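Local coordinates for protein HTH-type transcriptional regulator AscG (Escherichia coli, PDB 3BRQ) that represses transcription of the cryptic asc operon as a sequence-specific DNA-binding regulator of the LacI family, at residues K200-L204 and E228-V232. Residues are numbered along the deposited sequence.
Sequences KFSAL and EQVSV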
loop_
_atom_site.group_PDB
_atom_site.type_symbol
_atom_site.label_atom_id
_atom_site.label_comp_id
_atom_site.label_asym_id
_atom_site.label_seq_id
_atom_site.Cartn_x
_atom_site.Cartn_y
_atom_site.Cartn_z
ATOM N N LYS B 200 25.423 0.351 -22.706
ATOM C CA LYS B 200 24.465 1.380 -23.108
ATOM C C LYS B 200 23.028 0.845 -23.101
ATOM O O LYS B 200 22.767 -0.323 -23.466
ATOM C CB LYS B 200 24.788 1.891 -24.514
ATOM C CG LYS B 200 25.738 3.069 -24.561
ATOM C CD LYS B 200 24.921 4.401 -24.450
ATOM C CE LYS B 200 25.789 5.676 -24.386
ATOM N NZ LYS B 200 26.782 5.734 -25.526
ATOM N N PHE B 201 22.081 1.687 -22.710
ATOM C CA PHE B 201 20.707 1.307 -22.895
ATOM C C PHE B 201 19.833 2.536 -23.220
ATOM O O PHE B 201 20.109 3.631 -22.701
ATOM C CB PHE B 201 20.213 0.499 -21.662
ATOM C CG PHE B 201 20.335 1.242 -20.328
ATOM C CD1 PHE B 201 19.272 1.973 -19.851
ATOM C CD2 PHE B 201 21.522 1.178 -19.574
ATOM C CE1 PHE B 201 19.354 2.649 -18.674
ATOM C CE2 PHE B 201 21.638 1.864 -18.369
ATOM C CZ PHE B 201 20.542 2.592 -17.920
ATOM N N SER B 202 18.787 2.353 -24.040
ATOM C CA SER B 202 17.820 3.426 -24.378
ATOM C C SER B 202 16.491 3.321 -23.616
ATOM O O SER B 202 15.693 4.273 -23.586
ATOM C CB SER B 202 17.569 3.540 -25.913
ATOM O OG SER B 202 16.924 2.379 -26.460
ATOM N N ALA B 203 16.259 2.186 -22.961
ATOM C CA ALA B 203 15.017 2.006 -22.238
ATOM C C ALA B 203 15.284 1.136 -21.012
ATOM O O ALA B 203 16.188 0.310 -21.044
ATOM C CB ALA B 203 13.924 1.364 -23.165
ATOM N N LEU B 204 14.507 1.354 -19.950
ATOM C CA LEU B 204 14.606 0.574 -18.714
ATOM C C LEU B 204 13.215 0.054 -18.327
ATOM O O LEU B 204 12.241 0.852 -18.195
ATOM C CB LEU B 204 15.157 1.439 -17.543
ATOM C CG LEU B 204 14.996 0.677 -16.202
ATOM C CD1 LEU B 204 16.289 0.150 -15.736
ATOM C CD2 LEU B 204 14.364 1.540 -15.118
ATOM N N GLU B 228 13.865 11.031 -23.120
ATOM C CA GLU B 228 14.699 11.266 -24.314
ATOM C C GLU B 228 15.897 10.370 -24.487
ATOM O O GLU B 228 16.158 9.883 -25.588
ATOM C CB GLU B 228 15.145 12.686 -24.421
ATOM C CG GLU B 228 13.990 13.571 -24.791
ATOM C CD GLU B 228 13.367 14.193 -23.585
ATOM O OE1 GLU B 228 13.677 13.747 -22.447
ATOM O OE2 GLU B 228 12.553 15.129 -23.788
ATOM N N GLN B 229 16.635 10.185 -23.397
ATOM C CA GLN B 229 17.800 9.333 -23.436
ATOM C C GLN B 229 17.442 7.948 -22.935
ATOM O O GLN B 229 17.861 6.947 -23.525
ATOM C CB GLN B 229 18.928 9.976 -22.638
ATOM C CG GLN B 229 19.749 10.980 -23.436
ATOM C CD GLN B 229 20.627 11.906 -22.565
ATOM O OE1 GLN B 229 20.280 12.284 -21.452
ATOM N NE2 GLN B 229 21.739 12.315 -23.123
ATOM N N VAL B 230 16.652 7.875 -21.865
ATOM C CA VAL B 230 16.167 6.541 -21.395
ATOM C C VAL B 230 14.652 6.573 -21.153
ATOM O O VAL B 230 14.164 7.361 -20.341
ATOM C CB VAL B 230 16.915 6.074 -20.114
ATOM C CG1 VAL B 230 16.275 4.790 -19.515
ATOM C CG2 VAL B 230 18.334 5.873 -20.393
ATOM N N SER B 231 13.934 5.743 -21.886
ATOM C CA SER B 231 12.510 5.507 -21.662
ATOM C C SER B 231 12.323 4.552 -20.472
ATOM O O SER B 231 13.080 3.585 -20.335
ATOM C CB SER B 231 11.872 4.919 -22.925
ATOM O OG SER B 231 11.604 5.954 -23.888
ATOM N N VAL B 232 11.334 4.845 -19.615
ATOM C CA VAL B 232 11.052 4.019 -18.429
ATOM C C VAL B 232 9.592 3.477 -18.399
ATOM O O VAL B 232 8.609 4.211 -18.655
ATOM C CB VAL B 232 11.396 4.827 -17.110
ATOM C CG1 VAL B 232 11.169 3.999 -15.809
ATOM C CG2 VAL B 232 12.813 5.365 -17.163
HETATM O O HOH W 1 14.433 6.691 -24.995
#
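Two neighbouring parallel strands of a beta-alpha-beta unit begin here, in the periplasmic-binding-protein-like fold of the LacI family: residues 200-204 lead into strand 203-206, helix 209-221 makes the crossover, and residues 228-232 enter strand 231-235. The strands pair with Ala-203 beside Ser-231 and Leu-204 beside Val-232. Ser-231 N donates to Ser-202 O (2.9 Å), and Leu-204 N donates to Ser-231 O (2.7 Å), so Ser-231 bonds through both its backbone groups to the residues flanking Ala-203, as expected of a parallel ladder. On the sheet face bearing Leu-204 and Val-232 the contact is apolar. With chi1 at p, the ring of Phe-201 reaches forward along its own segment, and Phe-201 CE1 lies 3.8 Å from Val-230 CG2, while Leu-194 and Leu-195 of helix 184-197 also pack on the ring. Val-230, with chi1 at t, presents its other methyl, CG1, to Leu-204 CB at 4.0 Å. Farther along, Leu-204, with chi1 at t and chi2 at 105°, between the usual wells, places CD2 4.1 Å from Val-232 CG1; helix 209-221 packs on both side chains through Ala-215 and Met-216, respectively. The other face is smaller and more polar: Ala-203 CB meets Ser-231 CB at 4.1 Å, and Ser-231 OG bonds to the backbone of Ile-292. At the strand entrance, one water donates to both Ser-202 O and Ser-231 OG, 3.1 Å from each.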